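AvrRxo1-ORF1 (Xanthomonas oryzae pv. oryzicola, PDB 4Z8T) is a type III effector with a polynucleotide kinase domain that binds its partner AvrRxo1-ORF2 and probably phosphorylates a nucleotide-type substrate. Local coordinates at residues A[6-12]-A[31-36]; A[36-42]-A[111-115]; A[72-76]-A[191-196]; A[293-298]-A[310-315]. All coordinates share one frame; numbering follows the deposited sequence.

Contact 1: residues A[6-12]-A[31-36]; sequences TDEIYGL and NWHPER
A single beta bridge between G11 and W32 joins the end of helix 6-10 to the loop that leads into helix 34-60, and a tyrosine-arginine stack closes one flank of it. The backbone part rests on H33 N, which donates to Y10 O at 2.9 Å in an almost straight bond (165°). L12 N also points at N31 O, although that bond is modelled so short that its exact length is doubtful. H33 holds the N-cap position of helix 34-60. From the first turn of that helix, R36 reaches back over the Y10 ring. Its CG lies anti to the backbone N (chi1 -157°) and the chain bends at chi2, which lays the aliphatic part and the guanidinium along one ring face. R36 CD stands 3.8 Å from the centroid of the Y10 ring, and the guanidinium and phenol planes are 6° apart, R36 NH1 lying 3.5 Å from Y10 CE2. I9 CG2 sits over the opposite face of the tyrosine. Farther along the segment, L12 CD2 rests on one face of the H33 imidazole, 3.6 Å from its centroid, as a CH-pi contact. The W32 indole meets helix 6-10 obliquely, its CH2 3.8 Å from D7 CA, while its NE1 bonds to L26 O. E129 takes R36 NE. The arrangement is a beta bridge leading into a helix N-cap, flanked by an offset arginine-tyrosine cation-pi stack.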
loop_
_atom_site.group_PDB
_atom_site.type_symbol
_atom_site.label_atom_id
_atom_site.label_comp_id
_atom_site.label_asym_id
_atom_site.label_seq_id
_atom_site.Cartn_x
_atom_site.Cartn_y
_atom_site.Cartn_z
ATOM N N THR A 6 -7.708 2.345 -40.590
ATOM C CA THR A 6 -8.138 3.222 -41.670
ATOM C C THR A 6 -6.954 3.817 -42.403
ATOM O O THR A 6 -7.083 4.226 -43.556
ATOM C CB THR A 6 -9.068 4.327 -41.196
ATOM O OG1 THR A 6 -8.466 5.025 -40.096
ATOM C CG2 THR A 6 -10.409 3.732 -40.762
ATOM N N ASP A 7 -5.798 3.863 -41.745
ATOM C CA ASP A 7 -4.610 4.354 -42.425
ATOM C C ASP A 7 -4.202 3.379 -43.524
ATOM O O ASP A 7 -3.704 3.788 -44.575
ATOM C CB ASP A 7 -3.462 4.621 -41.444
ATOM C CG ASP A 7 -3.133 3.425 -40.568
ATOM O OD1 ASP A 7 -3.955 2.493 -40.459
ATOM O OD2 ASP A 7 -2.037 3.434 -39.963
ATOM N N GLU A 8 -4.443 2.094 -43.289
ATOM C CA GLU A 8 -4.162 1.070 -44.295
ATOM C C GLU A 8 -5.241 1.017 -45.382
ATOM O O GLU A 8 -4.931 0.846 -46.562
ATOM C CB GLU A 8 -3.991 -0.300 -43.630
ATOM C CG GLU A 8 -2.705 -0.428 -42.815
ATOM C CD GLU A 8 -2.940 -0.936 -41.400
ATOM O OE1 GLU A 8 -3.475 -2.056 -41.240
ATOM O OE2 GLU A 8 -2.587 -0.210 -40.441
ATOM N N ILE A 9 -6.499 1.170 -44.981
ATOM C CA ILE A 9 -7.627 1.145 -45.915
ATOM C C ILE A 9 -7.612 2.345 -46.868
ATOM O O ILE A 9 -7.849 2.202 -48.075
ATOM C CB ILE A 9 -8.977 1.116 -45.151
ATOM C CG1 ILE A 9 -9.118 -0.190 -44.363
ATOM C CG2 ILE A 9 -10.161 1.319 -46.098
ATOM C CD1 ILE A 9 -10.298 -0.219 -43.404
ATOM N N TYR A 10 -7.337 3.531 -46.331
ATOM C CA TYR A 10 -7.447 4.751 -47.126
ATOM C C TYR A 10 -6.104 5.323 -47.572
ATOM O O TYR A 10 -6.056 6.298 -48.323
ATOM C CB TYR A 10 -8.296 5.796 -46.391
ATOM C CG TYR A 10 -9.725 5.334 -46.204
ATOM C CD1 TYR A 10 -10.607 5.285 -47.276
ATOM C CD2 TYR A 10 -10.189 4.928 -44.962
ATOM C CE1 TYR A 10 -11.911 4.848 -47.108
ATOM C CE2 TYR A 10 -11.484 4.497 -44.788
ATOM C CZ TYR A 10 -12.339 4.460 -45.866
ATOM O OH TYR A 10 -13.625 4.023 -45.684
ATOM N N GLY A 11 -5.016 4.707 -47.124
ATOM C CA GLY A 11 -3.695 5.120 -47.566
ATOM C C GLY A 11 -3.458 4.680 -48.999
ATOM O O GLY A 11 -4.037 3.687 -49.453
ATOM N N LEU A 12 -2.611 5.412 -49.713
ATOM C CA LEU A 12 -2.313 5.082 -51.103
ATOM C C LEU A 12 -0.922 4.497 -51.273
ATOM O O LEU A 12 0.070 5.123 -50.905
ATOM C CB LEU A 12 -2.457 6.315 -51.997
ATOM C CG LEU A 12 -3.887 6.734 -52.319
ATOM C CD1 LEU A 12 -3.904 8.000 -53.167
ATOM C CD2 LEU A 12 -4.628 5.597 -53.011
ATOM N N ASN A 31 -1.001 11.150 -49.585
ATOM C CA ASN A 31 -0.875 9.707 -49.760
ATOM C C ASN A 31 -2.166 9.005 -49.348
ATOM O O ASN A 31 -2.182 7.804 -49.069
ATOM C CB ASN A 31 0.306 9.169 -48.955
ATOM C CG ASN A 31 1.611 9.242 -49.721
ATOM O OD1 ASN A 31 1.652 8.977 -50.925
ATOM N ND2 ASN A 31 2.686 9.598 -49.028
ATOM N N TRP A 32 -3.245 9.778 -49.308
ATOM C CA TRP A 32 -4.560 9.264 -48.961
ATOM C C TRP A 32 -5.456 9.326 -50.186
ATOM O O TRP A 32 -5.243 10.154 -51.076
ATOM C CB TRP A 32 -5.178 10.110 -47.842
ATOM C CG TRP A 32 -4.404 10.108 -46.553
ATOM C CD1 TRP A 32 -3.323 10.879 -46.243
ATOM C CD2 TRP A 32 -4.669 9.305 -45.394
ATOM N NE1 TRP A 32 -2.896 10.601 -44.966
ATOM C CE2 TRP A 32 -3.705 9.637 -44.423
ATOM C CE3 TRP A 32 -5.624 8.331 -45.088
ATOM C CZ2 TRP A 32 -3.670 9.031 -43.164
ATOM C CZ3 TRP A 32 -5.591 7.733 -43.849
ATOM C CH2 TRP A 32 -4.617 8.082 -42.897
ATOM N N HIS A 33 -6.451 8.446 -50.237
ATOM C CA HIS A 33 -7.498 8.541 -51.247
ATOM C C HIS A 33 -8.139 9.919 -51.178
ATOM O O HIS A 33 -8.353 10.444 -50.090
ATOM C CB HIS A 33 -8.571 7.487 -51.008
ATOM C CG HIS A 33 -8.242 6.150 -51.583
ATOM N ND1 HIS A 33 -8.743 5.717 -52.795
ATOM C CD2 HIS A 33 -7.467 5.139 -51.119
ATOM C CE1 HIS A 33 -8.291 4.504 -53.050
ATOM N NE2 HIS A 33 -7.511 4.130 -52.047
ATOM N N PRO A 34 -8.430 10.515 -52.347
ATOM C CA PRO A 34 -9.038 11.845 -52.450
ATOM C C PRO A 34 -10.251 12.053 -51.546
ATOM O O PRO A 34 -10.357 13.117 -50.937
ATOM C CB PRO A 34 -9.453 11.935 -53.932
ATOM C CG PRO A 34 -8.941 10.669 -54.590
ATOM C CD PRO A 34 -7.959 10.046 -53.659
ATOM N N GLU A 35 -11.148 11.074 -51.455
ATOM C CA GLU A 35 -12.316 11.231 -50.597
ATOM C C GLU A 35 -11.894 11.360 -49.145
ATOM O O GLU A 35 -12.477 12.137 -48.386
ATOM C CB GLU A 35 -13.274 10.046 -50.729
ATOM C CG GLU A 35 -13.945 9.918 -52.077
ATOM C CD GLU A 35 -13.134 9.100 -53.056
ATOM O OE1 GLU A 35 -11.919 8.900 -52.828
ATOM O OE2 GLU A 35 -13.719 8.642 -54.060
ATOM N N ARG A 36 -10.885 10.592 -48.755
ATOM C CA ARG A 36 -10.446 10.616 -47.363
ATOM C C ARG A 36 -9.714 11.913 -47.072
ATOM O O ARG A 36 -9.845 12.483 -45.989
ATOM C CB ARG A 36 -9.560 9.414 -47.037
ATOM C CG ARG A 36 -9.546 9.080 -45.546
ATOM C CD ARG A 36 -10.901 8.585 -45.092
ATOM N NE ARG A 36 -10.900 8.153 -43.688
ATOM C CZ ARG A 36 -11.955 7.619 -43.094
ATOM N NH1 ARG A 36 -13.073 7.461 -43.787
ATOM N NH2 ARG A 36 -11.895 7.224 -41.824
#

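Contact 2: residues A[36-42]-A[111-115]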
loop_
_atom_site.group_PDB
_atom_site.type_symbol
_atom_site.label_atom_id
_atom_site.label_comp_id
_atom_site.label_asym_id
_atom_site.label_seq_id
_atom_site.Cartn_x
_atom_site.Cartn_y
_atom_site.Cartn_z
ATOM N N ARG A 36 -10.885 10.592 -48.755
ATOM C CA ARG A 36 -10.446 10.616 -47.363
ATOM C C ARG A 36 -9.714 11.913 -47.072
ATOM O O ARG A 36 -9.845 12.483 -45.989
ATOM C CB ARG A 36 -9.560 9.414 -47.037
ATOM C CG ARG A 36 -9.546 9.080 -45.546
ATOM C CD ARG A 36 -10.901 8.585 -45.092
ATOM N NE ARG A 36 -10.900 8.153 -43.688
ATOM C CZ ARG A 36 -11.955 7.619 -43.094
ATOM N NH1 ARG A 36 -13.073 7.461 -43.787
ATOM N NH2 ARG A 36 -11.895 7.224 -41.824
ATOM N N ARG A 37 -8.955 12.376 -48.060
ATOM C CA ARG A 37 -8.287 13.668 -48.013
ATOM C C ARG A 37 -9.314 14.765 -47.757
ATOM O O ARG A 37 -9.090 15.667 -46.941
ATOM C CB ARG A 37 -7.582 13.897 -49.355
ATOM C CG ARG A 37 -6.417 14.863 -49.338
ATOM C CD ARG A 37 -5.423 14.535 -50.455
ATOM N NE ARG A 37 -6.050 14.251 -51.740
ATOM C CZ ARG A 37 -5.665 13.277 -52.563
ATOM N NH1 ARG A 37 -4.651 12.490 -52.242
ATOM N NH2 ARG A 37 -6.298 13.092 -53.713
ATOM N N LYS A 38 -10.452 14.678 -48.440
ATOM C CA LYS A 38 -11.520 15.659 -48.271
ATOM C C LYS A 38 -12.116 15.617 -46.864
ATOM O O LYS A 38 -12.414 16.663 -46.285
ATOM C CB LYS A 38 -12.622 15.441 -49.310
ATOM C CG LYS A 38 -12.237 15.798 -50.739
ATOM C CD LYS A 38 -13.435 15.587 -51.668
ATOM C CE LYS A 38 -13.032 15.491 -53.142
ATOM N NZ LYS A 38 -12.622 16.797 -53.724
ATOM N N LEU A 39 -12.305 14.412 -46.334
ATOM C CA LEU A 39 -12.828 14.250 -44.975
ATOM C C LEU A 39 -11.870 14.872 -43.969
ATOM O O LEU A 39 -12.295 15.562 -43.028
ATOM C CB LEU A 39 -13.042 12.767 -44.652
ATOM C CG LEU A 39 -13.554 12.449 -43.242
ATOM C CD1 LEU A 39 -14.854 13.189 -42.956
ATOM C CD2 LEU A 39 -13.734 10.941 -43.065
ATOM N N HIS A 40 -10.580 14.630 -44.170
ATOM C CA HIS A 40 -9.558 15.221 -43.300
ATOM C C HIS A 40 -9.664 16.732 -43.293
ATOM O O HIS A 40 -9.615 17.362 -42.235
ATOM C CB HIS A 40 -8.155 14.824 -43.754
ATOM C CG HIS A 40 -7.847 13.376 -43.568
ATOM N ND1 HIS A 40 -6.751 12.765 -44.138
ATOM C CD2 HIS A 40 -8.501 12.407 -42.875
ATOM C CE1 HIS A 40 -6.736 11.487 -43.802
ATOM N NE2 HIS A 40 -7.790 11.244 -43.040
ATOM N N GLU A 41 -9.785 17.320 -44.481
ATOM C CA GLU A 41 -9.840 18.768 -44.599
ATOM C C GLU A 41 -11.065 19.320 -43.883
ATOM O O GLU A 41 -11.000 20.356 -43.215
ATOM C CB GLU A 41 -9.820 19.183 -46.081
ATOM C CG GLU A 41 -8.505 18.840 -46.772
ATOM C CD GLU A 41 -8.605 18.790 -48.296
ATOM O OE1 GLU A 41 -9.693 19.056 -48.855
ATOM O OE2 GLU A 41 -7.580 18.472 -48.936
ATOM N N LYS A 42 -12.180 18.614 -44.012
ATOM C CA LYS A 42 -13.417 19.032 -43.379
ATOM C C LYS A 42 -13.283 18.985 -41.860
ATOM O O LYS A 42 -13.660 19.930 -41.173
ATOM C CB LYS A 42 -14.577 18.139 -43.806
ATOM C CG LYS A 42 -15.902 18.605 -43.234
ATOM C CD LYS A 42 -17.054 17.661 -43.548
ATOM C CE LYS A 42 -17.030 16.433 -42.655
ATOM N NZ LYS A 42 -18.338 15.703 -42.685
ATOM N N LEU A 111 -14.404 9.917 -37.891
ATOM C CA LEU A 111 -13.656 8.992 -38.746
ATOM C C LEU A 111 -14.320 7.625 -38.750
ATOM O O LEU A 111 -14.325 6.923 -39.769
ATOM C CB LEU A 111 -12.215 8.866 -38.268
ATOM C CG LEU A 111 -11.392 10.145 -38.423
ATOM C CD1 LEU A 111 -10.021 9.953 -37.797
ATOM C CD2 LEU A 111 -11.253 10.516 -39.904
ATOM N N ALA A 112 -14.892 7.248 -37.608
ATOM C CA ALA A 112 -15.530 5.942 -37.481
ATOM C C ALA A 112 -16.829 5.852 -38.264
ATOM O O ALA A 112 -17.181 4.775 -38.755
ATOM C CB ALA A 112 -15.771 5.595 -36.009
ATOM N N LYS A 113 -17.542 6.968 -38.381
ATOM C CA LYS A 113 -18.777 6.986 -39.163
ATOM C C LYS A 113 -18.497 7.215 -40.653
ATOM O O LYS A 113 -19.241 6.719 -41.502
ATOM C CB LYS A 113 -19.809 7.988 -38.599
ATOM C CG LYS A 113 -19.425 9.444 -38.680
ATOM C CD LYS A 113 -20.511 10.387 -38.104
ATOM C CE LYS A 113 -20.355 11.827 -38.621
ATOM N NZ LYS A 113 -21.415 12.772 -38.178
ATOM N N SER A 114 -17.428 7.953 -40.965
ATOM C CA SER A 114 -17.011 8.163 -42.362
ATOM C C SER A 114 -18.120 8.770 -43.234
ATOM O O SER A 114 -18.245 8.432 -44.425
ATOM C CB SER A 114 -16.505 6.850 -42.971
ATOM O OG SER A 114 -15.327 6.398 -42.317
ATOM N N GLU A 115 -18.914 9.655 -42.630
ATOM C CA GLU A 115 -20.021 10.352 -43.290
ATOM C C GLU A 115 -21.123 9.428 -43.795
ATOM O O GLU A 115 -21.975 9.856 -44.583
ATOM C CB GLU A 115 -19.514 11.238 -44.430
ATOM C CG GLU A 115 -18.508 12.295 -44.006
ATOM C CD GLU A 115 -18.061 13.177 -45.154
ATOM O OE1 GLU A 115 -18.016 12.698 -46.311
ATOM O OE2 GLU A 115 -17.766 14.364 -44.906
#
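The carbonyl oxygen L111 O, in the last turn of helix 108-113, is gripped by two donors. S114 OG binds it at 2.8 Å and R36 NH2 at 3.2 Å, the two arriving from opposite faces of the carbonyl plane. The same serine hydroxyl accepts R36 NH1 at 2.9 Å in a nearly linear bond (173°) lying in the guanidinium plane, whereas L111 O is tilted somewhat out of that plane. Arginine, serine and carbonyl thus close a small ring of hydrogen bonds that should fix the rotation of the guanidinium. S114, the first residue to leave helical angles (phi 56°), has its OG on L111 O. L39 CD2 lies over the guanidinium face opposite the one occupied by Y10, and it also meets L111 CD2 at 4.0 Å; these leucines make the apolar part of the interface. Farther along helix 34-60, K42 bends at chi3 and brings NZ within 2.7 Å of E115 OE2, a salt bridge that uses the anti lone pair of the carboxylate. K42 CE and L39 CD1 lie against the same oxygen, at 3.1 and 3.7 Å, so the bridge closes over the leucine at the more exposed margin. Helix 34-60 thereby meets the C-terminal end of helix 108-113 side-on, and helix 123-141 backs both: its E129 receives R36 NE and H40 NE2, while V126 and S130 pack against L111.

Contact 3: residues A[72-76]-A[191-196]. With SO4 (sulfate ion), chain E.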
loop_
_atom_site.group_PDB
_atom_site.type_symbol
_atom_site.label_atom_id
_atom_site.label_comp_id
_atom_site.label_asym_id
_atom_site.label_seq_id
_atom_site.Cartn_x
_atom_site.Cartn_y
_atom_site.Cartn_z
ATOM N N GLY A 72 -3.629 13.815 -16.843
ATOM C CA GLY A 72 -4.184 12.801 -15.964
ATOM C C GLY A 72 -4.627 11.582 -16.724
ATOM O O GLY A 72 -4.887 11.650 -17.927
ATOM N N ASN A 73 -4.727 10.470 -16.000
ATOM C CA ASN A 73 -5.111 9.203 -16.597
ATOM C C ASN A 73 -6.566 9.195 -17.077
ATOM O O ASN A 73 -7.363 10.073 -16.757
ATOM C CB ASN A 73 -4.897 8.078 -15.574
ATOM C CG ASN A 73 -4.852 6.705 -16.210
ATOM O OD1 ASN A 73 -4.486 6.555 -17.382
ATOM N ND2 ASN A 73 -5.217 5.680 -15.425
ATOM N N THR A 74 -6.884 8.170 -17.844
ATOM C CA THR A 74 -8.223 7.960 -18.379
ATOM C C THR A 74 -9.301 7.961 -17.289
ATOM O O THR A 74 -9.152 7.309 -16.254
ATOM C CB THR A 74 -8.235 6.615 -19.116
ATOM O OG1 THR A 74 -7.184 6.611 -20.095
ATOM C CG2 THR A 74 -9.558 6.381 -19.813
ATOM N N ALA A 75 -10.394 8.681 -17.542
ATOM C CA ALA A 75 -11.585 8.625 -16.690
ATOM C C ALA A 75 -11.300 8.922 -15.230
ATOM O O ALA A 75 -11.808 8.238 -14.329
ATOM C CB ALA A 75 -12.311 7.273 -16.849
ATOM N N THR A 76 -10.512 9.965 -15.000
ATOM C CA THR A 76 -10.182 10.398 -13.646
ATOM C C THR A 76 -11.016 11.588 -13.187
ATOM O O THR A 76 -10.868 12.048 -12.056
ATOM C CB THR A 76 -8.692 10.773 -13.529
ATOM O OG1 THR A 76 -8.338 11.664 -14.596
ATOM C CG2 THR A 76 -7.817 9.525 -13.605
ATOM N N ASN A 191 -11.044 3.597 -9.768
ATOM C CA ASN A 191 -12.001 4.625 -10.165
ATOM C C ASN A 191 -11.969 4.820 -11.668
ATOM O O ASN A 191 -12.994 5.043 -12.294
ATOM C CB ASN A 191 -11.724 5.966 -9.470
ATOM C CG ASN A 191 -12.241 6.001 -8.049
ATOM O OD1 ASN A 191 -12.423 4.950 -7.418
ATOM N ND2 ASN A 191 -12.499 7.208 -7.538
ATOM N N SER A 192 -10.775 4.763 -12.247
ATOM C CA SER A 192 -10.664 4.874 -13.693
ATOM C C SER A 192 -11.286 3.683 -14.385
ATOM O O SER A 192 -11.900 3.839 -15.429
ATOM C CB SER A 192 -9.202 5.016 -14.135
ATOM O OG SER A 192 -8.715 6.317 -13.820
ATOM N N LEU A 193 -11.129 2.492 -13.806
ATOM C CA LEU A 193 -11.686 1.293 -14.421
ATOM C C LEU A 193 -13.210 1.375 -14.449
ATOM O O LEU A 193 -13.837 1.121 -15.487
ATOM C CB LEU A 193 -11.218 0.030 -13.679
ATOM C CG LEU A 193 -9.699 -0.223 -13.667
ATOM C CD1 LEU A 193 -9.340 -1.406 -12.742
ATOM C CD2 LEU A 193 -9.153 -0.488 -15.058
ATOM N N VAL A 194 -13.813 1.762 -13.330
ATOM C CA VAL A 194 -15.279 1.851 -13.344
ATOM C C VAL A 194 -15.738 3.043 -14.180
ATOM O O VAL A 194 -16.795 3.000 -14.804
ATOM C CB VAL A 194 -15.911 1.827 -11.943
ATOM C CG1 VAL A 194 -15.722 3.130 -11.257
ATOM C CG2 VAL A 194 -17.405 1.487 -12.046
ATOM N N GLY A 195 -14.918 4.089 -14.233
ATOM C CA GLY A 195 -15.195 5.216 -15.103
ATOM C C GLY A 195 -15.279 4.812 -16.570
ATOM O O GLY A 195 -16.134 5.289 -17.313
ATOM N N VAL A 196 -14.374 3.936 -16.993
ATOM C CA VAL A 196 -14.371 3.451 -18.363
ATOM C C VAL A 196 -15.612 2.588 -18.633
ATOM O O VAL A 196 -16.256 2.728 -19.675
ATOM C CB VAL A 196 -13.089 2.679 -18.673
ATOM C CG1 VAL A 196 -13.214 1.956 -20.020
ATOM C CG2 VAL A 196 -11.915 3.659 -18.725
HETATM S S SO4 E . -9.911 10.599 -21.079
HETATM O O1 SO4 E . -11.090 11.432 -21.323
HETATM O O2 SO4 E . -9.583 10.708 -19.660
HETATM O O3 SO4 E . -8.809 11.145 -21.875
HETATM O O4 SO4 E . -10.140 9.223 -21.509
HETATM O O HOH W 1 -6.342 6.375 -12.650
#
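With chi1 at -73°, S192 sets its hydroxyl beside its own backbone N, facing the 72-76 loop, while T74 (chi1 -55°) turns its methyl CG2 to V196 and its OG1 to R159. S192 OG donates to T74 O at 2.7 Å with the donor nearly on the line of the carbonyl bond, tying the turn to helix 189-198. The hydroxyl thus donates once and accepts once, from a water 2.6 Å from S192 OG that also takes N73 ND2. N73 ND2 bonds to V213 O as well, and N73 OD1 to R159. T76 CG2 presses on S192 OG at 3.3 Å. T74 and A75 are the central residues of a type II turn from N73 to T76, A75 having positive phi; T76 OG1 braces the turn through N73 O, 2.9 Å away. A75 CB packs beside G195, and T74 CG2 meets V196 CG2 at 3.8 Å. A75 N donates to sulfate O2 at 3.0 Å, and R199 also binds this ion. The sequence makes this a probable P-loop; the sulfate, probably from the crystallisation liquor, shows that the loop's edge can hold an anion, which would suit the phosphate chemistry expected of a kinase.

Contact 4: residues A[293-298]-A[310-315]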
loop_
_atom_site.group_PDB
_atom_site.type_symbol
_atom_site.label_atom_id
_atom_site.label_comp_id
_atom_site.label_asym_id
_atom_site.label_seq_id
_atom_site.Cartn_x
_atom_site.Cartn_y
_atom_site.Cartn_z
ATOM N N LEU A 293 -17.625 -6.409 -4.469
ATOM C CA LEU A 293 -16.911 -5.306 -5.120
ATOM C C LEU A 293 -17.871 -4.170 -5.466
ATOM O O LEU A 293 -17.578 -3.002 -5.203
ATOM C CB LEU A 293 -16.170 -5.804 -6.371
ATOM C CG LEU A 293 -15.330 -4.806 -7.189
ATOM C CD1 LEU A 293 -14.131 -5.498 -7.821
ATOM C CD2 LEU A 293 -16.144 -4.125 -8.283
ATOM N N ILE A 294 -19.017 -4.506 -6.055
ATOM C CA ILE A 294 -19.996 -3.483 -6.402
ATOM C C ILE A 294 -20.489 -2.771 -5.142
ATOM O O ILE A 294 -20.542 -1.549 -5.103
ATOM C CB ILE A 294 -21.169 -4.067 -7.220
ATOM C CG1 ILE A 294 -20.627 -4.684 -8.519
ATOM C CG2 ILE A 294 -22.179 -2.995 -7.532
ATOM C CD1 ILE A 294 -21.662 -5.461 -9.322
ATOM N N ASP A 295 -20.812 -3.537 -4.103
ATOM C CA ASP A 295 -21.193 -2.945 -2.824
ATOM C C ASP A 295 -20.068 -2.104 -2.229
ATOM O O ASP A 295 -20.325 -1.057 -1.645
ATOM C CB ASP A 295 -21.589 -4.030 -1.819
ATOM C CG ASP A 295 -22.882 -4.724 -2.186
ATOM O OD1 ASP A 295 -23.597 -4.225 -3.090
ATOM O OD2 ASP A 295 -23.182 -5.767 -1.562
ATOM N N ARG A 296 -18.829 -2.574 -2.362
ATOM C CA ARG A 296 -17.681 -1.847 -1.820
ATOM C C ARG A 296 -17.538 -0.480 -2.479
ATOM O O ARG A 296 -17.331 0.519 -1.793
ATOM C CB ARG A 296 -16.385 -2.642 -1.984
ATOM C CG ARG A 296 -15.139 -1.867 -1.554
ATOM C CD ARG A 296 -13.901 -2.740 -1.498
ATOM N NE ARG A 296 -13.617 -3.417 -2.762
ATOM C CZ ARG A 296 -12.939 -2.874 -3.772
ATOM N NH1 ARG A 296 -12.484 -1.631 -3.682
ATOM N NH2 ARG A 296 -12.721 -3.575 -4.880
ATOM N N LEU A 297 -17.664 -0.436 -3.806
ATOM C CA LEU A 297 -17.603 0.836 -4.528
ATOM C C LEU A 297 -18.817 1.715 -4.261
ATOM O O LEU A 297 -18.691 2.933 -4.124
ATOM C CB LEU A 297 -17.427 0.603 -6.029
ATOM C CG LEU A 297 -16.086 -0.022 -6.416
ATOM C CD1 LEU A 297 -15.984 -0.236 -7.914
ATOM C CD2 LEU A 297 -14.939 0.842 -5.941
ATOM N N GLU A 298 -19.995 1.104 -4.185
ATOM C CA GLU A 298 -21.208 1.853 -3.890
ATOM C C GLU A 298 -21.167 2.492 -2.501
ATOM O O GLU A 298 -21.760 3.545 -2.289
ATOM C CB GLU A 298 -22.439 0.952 -4.017
ATOM C CG GLU A 298 -22.743 0.520 -5.435
ATOM C CD GLU A 298 -23.447 1.591 -6.238
ATOM O OE1 GLU A 298 -24.600 1.931 -5.889
ATOM O OE2 GLU A 298 -22.858 2.083 -7.227
ATOM N N THR A 310 -22.890 3.830 -11.728
ATOM C CA THR A 310 -21.739 2.995 -11.397
ATOM C C THR A 310 -22.213 1.561 -11.270
ATOM O O THR A 310 -21.637 0.641 -11.840
ATOM C CB THR A 310 -21.099 3.450 -10.077
ATOM O OG1 THR A 310 -20.605 4.790 -10.231
ATOM C CG2 THR A 310 -19.969 2.521 -9.672
ATOM N N ARG A 311 -23.309 1.396 -10.539
ATOM C CA ARG A 311 -23.916 0.101 -10.291
ATOM C C ARG A 311 -24.288 -0.603 -11.586
ATOM O O ARG A 311 -23.928 -1.756 -11.811
ATOM C CB ARG A 311 -25.171 0.334 -9.444
ATOM C CG ARG A 311 -25.937 -0.876 -9.069
ATOM C CD ARG A 311 -26.755 -0.576 -7.826
ATOM N NE ARG A 311 -27.983 0.189 -8.069
ATOM C CZ ARG A 311 -28.228 1.424 -7.618
ATOM N NH1 ARG A 311 -27.326 2.092 -6.904
ATOM N NH2 ARG A 311 -29.393 2.001 -7.884
ATOM N N ALA A 312 -24.994 0.106 -12.455
ATOM C CA ALA A 312 -25.435 -0.481 -13.714
ATOM C C ALA A 312 -24.284 -0.887 -14.625
ATOM O O ALA A 312 -24.339 -1.920 -15.289
ATOM C CB ALA A 312 -26.367 0.465 -14.424
ATOM N N ALA A 313 -23.237 -0.066 -14.663
ATOM C CA ALA A 313 -22.083 -0.381 -15.498
ATOM C C ALA A 313 -21.375 -1.650 -15.022
ATOM O O ALA A 313 -20.938 -2.459 -15.835
ATOM C CB ALA A 313 -21.127 0.784 -15.524
ATOM N N LEU A 314 -21.241 -1.800 -13.706
ATOM C CA LEU A 314 -20.557 -2.948 -13.124
ATOM C C LEU A 314 -21.379 -4.221 -13.265
ATOM O O LEU A 314 -20.834 -5.277 -13.562
ATOM C CB LEU A 314 -20.237 -2.699 -11.651
ATOM C CG LEU A 314 -19.169 -1.640 -11.365
ATOM C CD1 LEU A 314 -19.095 -1.296 -9.886
ATOM C CD2 LEU A 314 -17.828 -2.155 -11.845
ATOM N N GLU A 315 -22.687 -4.118 -13.050
ATOM C CA GLU A 315 -23.546 -5.306 -13.089
ATOM C C GLU A 315 -23.527 -5.967 -14.464
ATOM O O GLU A 315 -23.630 -7.195 -14.570
ATOM C CB GLU A 315 -24.983 -4.968 -12.667
ATOM C CG GLU A 315 -25.151 -4.546 -11.206
ATOM C CD GLU A 315 -25.115 -5.712 -10.226
ATOM O OE1 GLU A 315 -24.975 -6.873 -10.672
ATOM O OE2 GLU A 315 -25.235 -5.466 -9.004
#
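I294 and L314 form the first shell, running alongside each other head to tail with I294 CG1 3.7 Å from L314 CB. At the end of the isoleucine, CD1 comes within 3.6 Å of the carboxylate carbon CD of E315, so a carboxylate borders the apolar cluster. L314 CD1 touches I294 CG1 as well and meets L297 CD1 at 3.8 Å, the two leucines set nearly perpendicular; L293 CD2 approaches the same L314 methyl more distantly. Beyond this apolar layer lies one salt bridge: R311 NH1 donates to E298 OE1 at 2.9 Å. The oxygen lies in the guanidinium plane, but the two flat groups stand almost perpendicular (86°), and the nitrogen approaches from the syn side, well above the carboxylate plane. The bend of E298 at chi2 (-79°) brings its carboxylate to R311, and its OE2 rests 3.6 Å from T310 CB. T310 itself is positioned by R306 O, which its hydroxyl bonds one turn back. The short segments run nearly antiparallel, at 161°, with axes 10.2 Å apart, making a helical hairpin from helices 291-298 and 304-315. E292 of a second subunit, another copy of this protein, packs on D295 and R296. Within the chain, V194 of helix 189-198 packs against T310 and L314, and W322 of helix 322-331 covers L293 and L314.

How the contacts relate
Contacts 1 and 2 lie on one side of the chain, their centres about 10 Å apart, and both use helix 34-60, R36 being common to both. Contacts 3 and 4 form a second pair, centres about 14 Å apart: V194 CG2, on the face of helix 189-198 turned from the 72-76 loop, packs on T310 CG2 at 3.6 Å, which links the helical hairpin to the sulfate-bearing loop by one intervening helix. The pairs do not touch; contacts 2 and 3 have nearest atoms about 17 Å apart, and contacts 1 and 4 about 28 Å. Contact 3 alone of the four includes the sulfate and lies nearest the chain centre.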